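Vestitone reductase (Medicago sativa, PDB 2P4H) catalyses the NADPH-dependent, stereospecific reduction of (3R)-vestitone to DMI, the penultimate step in the biosynthesis of the defence phytoalexin medicarpin. Local coordinates at residues N178-I190 with L237-S250. Sequence-based numbering, arbitrary orientation.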
ATOM      1  N   ASN A 178       4.060   4.319  23.613  1.00 21.76           N
ATOM      2  CA  ASN A 178       2.750   4.743  24.092  1.00 22.34           C
ATOM      3  C   ASN A 178       1.699   3.643  24.202  1.00 22.70           C
ATOM      4  O   ASN A 178       0.503   3.923  24.285  1.00 24.88           O
ATOM      5  CB  ASN A 178       2.244   5.878  23.203  1.00 21.67           C
ATOM      6  CG  ASN A 178       3.090   7.128  23.335  1.00 22.62           C
ATOM      7  OD1 ASN A 178       2.893   7.929  24.250  1.00 25.13           O
ATOM      8  ND2 ASN A 178       4.055   7.289  22.438  1.00 20.19           N
ATOM      9  N   GLY A 179       2.156   2.397  24.201  1.00 23.06           N
ATOM     10  CA  GLY A 179       1.256   1.264  24.330  1.00 23.56           C
ATOM     11  C   GLY A 179       0.134   1.139  23.316  1.00 23.94           C
ATOM     12  O   GLY A 179      -0.977   0.745  23.668  1.00 25.81           O
ATOM     13  N   ILE A 180       0.406   1.473  22.060  1.00 21.87           N
ATOM     14  CA  ILE A 180      -0.609   1.355  21.018  1.00 20.82           C
ATOM     15  C   ILE A 180      -0.293   0.100  20.213  1.00 18.99           C
ATOM     16  O   ILE A 180       0.862  -0.128  19.851  1.00 19.22           O
ATOM     17  CB  ILE A 180      -0.600   2.579  20.072  1.00 20.32           C
ATOM     18  CG1 ILE A 180      -0.846   3.860  20.878  1.00 22.80           C
ATOM     19  CG2 ILE A 180      -1.677   2.422  19.006  1.00 22.01           C
ATOM     20  CD1 ILE A 180      -0.782   5.126  20.053  1.00 24.41           C
ATOM     21  N   ASP A 181      -1.306  -0.722  19.951  1.00 18.04           N
ATOM     22  CA  ASP A 181      -1.099  -1.952  19.189  1.00 16.55           C
ATOM     23  C   ASP A 181      -0.959  -1.607  17.711  1.00 15.38           C
ATOM     24  O   ASP A 181      -1.948  -1.554  16.971  1.00 15.48           O
ATOM     25  CB  ASP A 181      -2.269  -2.917  19.380  1.00 18.50           C
ATOM     26  CG  ASP A 181      -1.927  -4.331  18.950  1.00 18.48           C
ATOM     27  OD1 ASP A 181      -1.019  -4.497  18.108  1.00 19.82           O
ATOM     28  OD2 ASP A 181      -2.569  -5.279  19.450  1.00 23.30           O
ATOM     29  N   VAL A 182       0.283  -1.385  17.294  1.00 14.40           N
ATOM     30  CA  VAL A 182       0.592  -1.010  15.925  1.00 13.19           C
ATOM     31  C   VAL A 182       1.097  -2.145  15.055  1.00 13.27           C
ATOM     32  O   VAL A 182       1.911  -2.963  15.478  1.00 13.22           O
ATOM     33  CB  VAL A 182       1.668   0.106  15.893  1.00 12.39           C
ATOM     34  CG1 VAL A 182       2.125   0.366  14.456  1.00 15.57           C
ATOM     35  CG2 VAL A 182       1.117   1.377  16.514  1.00 14.08           C
ATOM     36  N   VAL A 183       0.583  -2.183  13.833  1.00 11.99           N
ATOM     37  CA  VAL A 183       1.025  -3.141  12.835  1.00 11.91           C
ATOM     38  C   VAL A 183       1.378  -2.293  11.623  1.00 11.68           C
ATOM     39  O   VAL A 183       0.680  -1.324  11.312  1.00 11.93           O
ATOM     40  CB  VAL A 183      -0.085  -4.141  12.419  1.00 13.90           C
ATOM     41  CG1 VAL A 183       0.248  -4.760  11.062  1.00 16.97           C
ATOM     42  CG2 VAL A 183      -0.213  -5.231  13.461  1.00 16.30           C
ATOM     43  N   THR A 184       2.482  -2.626  10.966  1.00 11.37           N
ATOM     44  CA  THR A 184       2.860  -1.919   9.754  1.00 11.29           C
ATOM     45  C   THR A 184       2.901  -2.967   8.655  1.00 11.97           C
ATOM     46  O   THR A 184       3.341  -4.099   8.876  1.00 12.92           O
ATOM     47  CB  THR A 184       4.239  -1.217   9.865  1.00 12.53           C
ATOM     48  OG1 THR A 184       5.268  -2.189  10.077  1.00 13.75           O
ATOM     49  CG2 THR A 184       4.232  -0.215  11.005  1.00 13.09           C
ATOM     50  N   LEU A 185       2.405  -2.604   7.480  1.00 11.32           N
ATOM     51  CA  LEU A 185       2.396  -3.519   6.349  1.00 11.65           C
ATOM     52  C   LEU A 185       3.362  -3.008   5.296  1.00 11.53           C
ATOM     53  O   LEU A 185       3.198  -1.906   4.768  1.00 12.24           O
ATOM     54  CB  LEU A 185       0.988  -3.634   5.760  1.00 12.92           C
ATOM     55  CG  LEU A 185      -0.019  -4.479   6.549  1.00 13.78           C
ATOM     56  CD1 LEU A 185      -1.425  -4.231   6.031  1.00 15.08           C
ATOM     57  CD2 LEU A 185       0.342  -5.954   6.430  1.00 15.24           C
ATOM     58  N   ILE A 186       4.383  -3.805   5.009  1.00 10.47           N
ATOM     59  CA  ILE A 186       5.381  -3.433   4.015  1.00 11.35           C
ATOM     60  C   ILE A 186       4.819  -3.888   2.671  1.00 10.90           C
ATOM     61  O   ILE A 186       4.806  -5.080   2.354  1.00 11.14           O
ATOM     62  CB  ILE A 186       6.719  -4.120   4.329  1.00 11.36           C
ATOM     63  CG1 ILE A 186       7.151  -3.772   5.764  1.00 13.63           C
ATOM     64  CG2 ILE A 186       7.782  -3.672   3.332  1.00 12.66           C
ATOM     65  CD1 ILE A 186       8.310  -4.611   6.295  1.00 14.39           C
ATOM     66  N   LEU A 187       4.356  -2.922   1.884  1.00  9.99           N
ATOM     67  CA  LEU A 187       3.715  -3.205   0.606  1.00 10.08           C
ATOM     68  C   LEU A 187       4.564  -2.972  -0.631  1.00 10.43           C
ATOM     69  O   LEU A 187       5.227  -1.947  -0.766  1.00 11.17           O
ATOM     70  CB  LEU A 187       2.427  -2.381   0.500  1.00 11.59           C
ATOM     71  CG  LEU A 187       1.425  -2.583   1.642  1.00 12.57           C
ATOM     72  CD1 LEU A 187       0.297  -1.568   1.528  1.00 17.60           C
ATOM     73  CD2 LEU A 187       0.877  -3.996   1.599  1.00 14.44           C
ATOM     74  N   PRO A 188       4.543  -3.935  -1.563  1.00  9.49           N
ATOM     75  CA  PRO A 188       5.289  -3.883  -2.822  1.00  9.74           C
ATOM     76  C   PRO A 188       4.402  -3.170  -3.852  1.00  9.63           C
ATOM     77  O   PRO A 188       3.626  -2.284  -3.491  1.00 10.33           O
ATOM     78  CB  PRO A 188       5.485  -5.356  -3.141  1.00 10.19           C
ATOM     79  CG  PRO A 188       4.157  -5.933  -2.735  1.00  9.46           C
ATOM     80  CD  PRO A 188       3.847  -5.230  -1.417  1.00 10.49           C
ATOM     81  N   PHE A 189       4.518  -3.529  -5.126  1.00 10.28           N
ATOM     82  CA  PHE A 189       3.657  -2.919  -6.137  1.00  9.84           C
ATOM     83  C   PHE A 189       2.251  -3.466  -5.890  1.00 10.53           C
ATOM     84  O   PHE A 189       2.035  -4.680  -5.951  1.00 11.09           O
ATOM     85  CB  PHE A 189       4.111  -3.311  -7.547  1.00 11.96           C
ATOM     86  CG  PHE A 189       5.278  -2.518  -8.058  1.00 12.13           C
ATOM     87  CD1 PHE A 189       5.077  -1.374  -8.821  1.00 15.97           C
ATOM     88  CD2 PHE A 189       6.583  -2.919  -7.785  1.00 15.08           C
ATOM     89  CE1 PHE A 189       6.159  -0.638  -9.307  1.00 17.02           C
ATOM     90  CE2 PHE A 189       7.670  -2.190  -8.265  1.00 16.42           C
ATOM     91  CZ  PHE A 189       7.457  -1.049  -9.027  1.00 16.47           C
ATOM     92  N   ILE A 190       1.308  -2.576  -5.592  1.00  9.95           N
ATOM     93  CA  ILE A 190      -0.084  -2.963  -5.338  1.00 10.11           C
ATOM     94  C   ILE A 190      -0.843  -2.891  -6.662  1.00 10.00           C
ATOM     95  O   ILE A 190      -0.893  -1.837  -7.302  1.00 10.78           O
ATOM     96  CB  ILE A 190      -0.719  -2.017  -4.312  1.00  9.75           C
ATOM     97  CG1 ILE A 190       0.123  -2.009  -3.030  1.00 11.09           C
ATOM     98  CG2 ILE A 190      -2.149  -2.450  -4.013  1.00 11.70           C
ATOM     99  CD1 ILE A 190      -0.276  -0.924  -2.057  1.00 12.65           C
ATOM    100  N   LEU A 237      -5.701  -8.583  10.296  1.00 12.92           N
ATOM    101  CA  LEU A 237      -4.881  -8.113  11.406  1.00 13.40           C
ATOM    102  C   LEU A 237      -5.678  -7.308  12.428  1.00 13.85           C
ATOM    103  O   LEU A 237      -5.281  -7.201  13.588  1.00 14.75           O
ATOM    104  CB  LEU A 237      -3.698  -7.307  10.865  1.00 13.23           C
ATOM    105  CG  LEU A 237      -2.734  -8.184  10.055  1.00 12.64           C
ATOM    106  CD1 LEU A 237      -1.733  -7.317   9.308  1.00 16.66           C
ATOM    107  CD2 LEU A 237      -2.024  -9.159  10.988  1.00 14.89           C
ATOM    108  N   LEU A 238      -6.801  -6.743  12.003  1.00 13.39           N
ATOM    109  CA  LEU A 238      -7.652  -5.993  12.916  1.00 13.95           C
ATOM    110  C   LEU A 238      -8.466  -6.967  13.770  1.00 15.42           C
ATOM    111  O   LEU A 238      -8.663  -6.740  14.965  1.00 16.87           O
ATOM    112  CB  LEU A 238      -8.618  -5.095  12.136  1.00 14.44           C
ATOM    113  CG  LEU A 238      -9.777  -4.491  12.942  1.00 14.84           C
ATOM    114  CD1 LEU A 238      -9.242  -3.503  13.967  1.00 16.07           C
ATOM    115  CD2 LEU A 238     -10.750  -3.804  11.997  1.00 15.01           C
ATOM    116  N   GLU A 239      -8.924  -8.052  13.150  1.00 15.64           N
ATOM    117  CA  GLU A 239      -9.761  -9.046  13.826  1.00 16.63           C
ATOM    118  C   GLU A 239      -9.024 -10.151  14.577  1.00 17.43           C
ATOM    119  O   GLU A 239      -9.599 -10.792  15.458  1.00 19.60           O
ATOM    120  CB  GLU A 239     -10.717  -9.694  12.815  1.00 18.92           C
ATOM    121  CG  GLU A 239     -11.568  -8.708  12.023  1.00 21.13           C
ATOM    122  CD  GLU A 239     -12.531  -9.396  11.066  1.00 23.48           C
ATOM    123  OE1 GLU A 239     -12.208 -10.502  10.576  1.00 26.24           O
ATOM    124  OE2 GLU A 239     -13.607  -8.826  10.788  1.00 26.15           O
ATOM    125  N   ASN A 240      -7.765 -10.386  14.229  1.00 15.49           N
ATOM    126  CA  ASN A 240      -6.975 -11.433  14.874  1.00 16.30           C
ATOM    127  C   ASN A 240      -5.822 -10.838  15.668  1.00 17.15           C
ATOM    128  O   ASN A 240      -4.953 -10.156  15.119  1.00 17.21           O
ATOM    129  CB  ASN A 240      -6.464 -12.407  13.814  1.00 17.29           C
ATOM    130  CG  ASN A 240      -7.593 -13.141  13.114  1.00 18.54           C
ATOM    131  OD1 ASN A 240      -8.060 -14.181  13.582  1.00 21.35           O
ATOM    132  ND2 ASN A 240      -8.054 -12.590  11.998  1.00 17.95           N
ATOM    133  N   SER A 241      -5.821 -11.119  16.968  1.00 17.51           N
ATOM    134  CA  SER A 241      -4.820 -10.596  17.890  1.00 18.33           C
ATOM    135  C   SER A 241      -3.410 -11.171  17.791  1.00 17.47           C
ATOM    136  O   SER A 241      -2.790 -11.489  18.810  1.00 18.71           O
ATOM    137  CB  SER A 241      -5.329 -10.746  19.327  1.00 19.64           C
ATOM    138  OG  SER A 241      -5.588 -12.104  19.633  1.00 24.06           O
ATOM    139  N   VAL A 242      -2.900 -11.302  16.572  1.00 15.53           N
ATOM    140  CA  VAL A 242      -1.540 -11.799  16.383  1.00 14.48           C
ATOM    141  C   VAL A 242      -0.604 -10.664  16.804  1.00 13.42           C
ATOM    142  O   VAL A 242      -1.037  -9.520  16.947  1.00 14.39           O
ATOM    143  CB  VAL A 242      -1.287 -12.206  14.909  1.00 14.11           C
ATOM    144  CG1 VAL A 242      -2.201 -13.364  14.534  1.00 16.07           C
ATOM    145  CG2 VAL A 242      -1.530 -11.025  13.983  1.00 15.47           C
ATOM    146  N   PRO A 243       0.687 -10.955  17.012  1.00 13.41           N
ATOM    147  CA  PRO A 243       1.632  -9.914  17.431  1.00 13.75           C
ATOM    148  C   PRO A 243       1.676  -8.658  16.573  1.00 14.31           C
ATOM    149  O   PRO A 243       1.570  -8.722  15.346  1.00 15.00           O
ATOM    150  CB  PRO A 243       2.975 -10.642  17.427  1.00 13.98           C
ATOM    151  CG  PRO A 243       2.594 -12.049  17.757  1.00 13.53           C
ATOM    152  CD  PRO A 243       1.360 -12.263  16.916  1.00 13.17           C
ATOM    153  N   GLY A 244       1.834  -7.514  17.231  1.00 14.62           N
ATOM    154  CA  GLY A 244       1.947  -6.267  16.503  1.00 14.35           C
ATOM    155  C   GLY A 244       3.356  -6.233  15.936  1.00 12.67           C
ATOM    156  O   GLY A 244       4.172  -7.101  16.251  1.00 14.66           O
ATOM    157  N   GLY A 245       3.645  -5.243  15.101  1.00 12.63           N
ATOM    158  CA  GLY A 245       4.964  -5.140  14.504  1.00 11.40           C
ATOM    159  C   GLY A 245       4.890  -5.056  12.991  1.00 11.52           C
ATOM    160  O   GLY A 245       3.830  -4.753  12.433  1.00 11.48           O
ATOM    161  N   ARG A 246       6.010  -5.335  12.328  1.00 11.38           N
ATOM    162  CA  ARG A 246       6.083  -5.268  10.868  1.00 10.39           C
ATOM    163  C   ARG A 246       5.695  -6.573  10.182  1.00 10.13           C
ATOM    164  O   ARG A 246       6.033  -7.658  10.651  1.00 11.03           O
ATOM    165  CB  ARG A 246       7.504  -4.940  10.410  1.00 10.82           C
ATOM    166  CG  ARG A 246       8.216  -3.832  11.148  1.00 12.00           C
ATOM    167  CD  ARG A 246       9.593  -3.652  10.536  1.00 11.85           C
ATOM    168  NE  ARG A 246       9.554  -2.884   9.294  1.00 12.49           N
ATOM    169  CZ  ARG A 246      10.527  -2.866   8.388  1.00 11.87           C
ATOM    170  NH1 ARG A 246      11.625  -3.593   8.562  1.00 12.44           N
ATOM    171  NH2 ARG A 246      10.428  -2.078   7.327  1.00 13.44           N
ATOM    172  N   TYR A 247       5.010  -6.453   9.050  1.00 10.00           N
ATOM    173  CA  TYR A 247       4.622  -7.616   8.260  1.00  9.80           C
ATOM    174  C   TYR A 247       4.750  -7.323   6.775  1.00  9.57           C
ATOM    175  O   TYR A 247       4.114  -6.394   6.264  1.00 10.35           O
ATOM    176  CB  TYR A 247       3.168  -8.020   8.527  1.00 10.80           C
ATOM    177  CG  TYR A 247       2.922  -8.688   9.858  1.00 10.59           C
ATOM    178  CD1 TYR A 247       2.996 -10.074   9.990  1.00 10.91           C
ATOM    179  CD2 TYR A 247       2.626  -7.930  10.985  1.00 11.49           C
ATOM    180  CE1 TYR A 247       2.782 -10.688  11.219  1.00 11.31           C
ATOM    181  CE2 TYR A 247       2.411  -8.532  12.224  1.00 11.31           C
ATOM    182  CZ  TYR A 247       2.492  -9.911  12.330  1.00 11.57           C
ATOM    183  OH  TYR A 247       2.301 -10.510  13.554  1.00 12.47           O
ATOM    184  N   ASN A 248       5.584  -8.093   6.086  1.00 10.27           N
ATOM    185  CA  ASN A 248       5.695  -7.958   4.637  1.00  9.67           C
ATOM    186  C   ASN A 248       4.363  -8.495   4.111  1.00 10.04           C
ATOM    187  O   ASN A 248       3.817  -9.454   4.662  1.00 11.29           O
ATOM    188  CB  ASN A 248       6.802  -8.855   4.067  1.00 10.20           C
ATOM    189  CG  ASN A 248       8.177  -8.225   4.123  1.00 10.76           C
ATOM    190  OD1 ASN A 248       8.318  -7.003   4.152  1.00 11.79           O
ATOM    191  ND2 ASN A 248       9.207  -9.066   4.108  1.00 11.07           N
ATOM    192  N   CYS A 249       3.838  -7.882   3.058  1.00 10.49           N
ATOM    193  CA  CYS A 249       2.587  -8.342   2.445  1.00  9.60           C
ATOM    194  C   CYS A 249       2.904  -8.309   0.952  1.00  9.24           C
ATOM    195  O   CYS A 249       2.399  -7.472   0.196  1.00  9.94           O
ATOM    196  CB  CYS A 249       1.450  -7.387   2.796  1.00  9.87           C
ATOM    197  SG  CYS A 249      -0.168  -7.977   2.283  1.00 12.66           S
ATOM    198  N   SER A 250       3.729  -9.264   0.539  1.00 10.18           N
ATOM    199  CA  SER A 250       4.254  -9.322  -0.822  1.00  9.52           C
ATOM    200  C   SER A 250       4.386 -10.781  -1.255  1.00  9.95           C
ATOM    201  O   SER A 250       5.488 -11.327  -1.295  1.00 10.96           O
ATOM    202  CB  SER A 250       5.629  -8.643  -0.783  1.00 11.00           C
ATOM    203  OG  SER A 250       6.241  -8.535  -2.044  1.00 10.89           O
TER
HETATM  204  O   HOH W   1      -1.527  -7.945  19.688  1.00 38.62           O
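A bend at chi3 (79°) in the otherwise extended chain of Arg246 lays its guanidinium across the end of Ile186, whose CG1 stands opposite its own carbonyl carbon (chi1 -56°) and carries CD1 over one face of the group, 3.5 Å from Arg246 CZ and offset toward the rim. Thr184 OG1, 3.5 Å from Arg246 CG, lies near the guanidinium plane at its edge. Glu168 of helix 158-177 ties the two together, its OE2 forming a salt bridge with Arg246 NE and a hydrogen bond with Thr184 OG1, while Arg246 NH1 reaches the carbonyl of Asp143. A leucine in place of Arg246 would probably leave the Glu168 carboxylate without this cationic mate and take away the flat group lying against Ile186 CD1. Asn248 OD1 meets the same methyl at 3.2 Å, though the Asn248 amide has its main polar partner in Asn290. On the reverse face of the sheet the contact is apolar: Val183 CG1 and Leu185 CD2 both rest on Leu237 CD1, at 3.7 and 3.8 Å respectively, joining the end of helix 227-239 to the strand. Tyr247 sets its ring obliquely beside Val183 CG1, and a short bond from OH to Pro243 O (2.6 Å), in plane at the ring edge, pins its far end. Five backbone bonds knit the strands in parallel register, beginning with Gly245 N to Val182 O (2.9 Å) and ending with Cys249 N to Ile186 O. A side chain at Gly244 would run into Val182 O and Asp181 OD1, which is salt-bridged to Arg119; at Gly245 (phi 126°) a CB would instead jam against the preceding carbonyl O. Reached from helix 227-239 and parallel to its neighbour 182-187, strand 245-248 is the outermost strand of the seven-stranded parallel Rossmann sheet, the NADP-binding fold of the epimerase/dehydratase family.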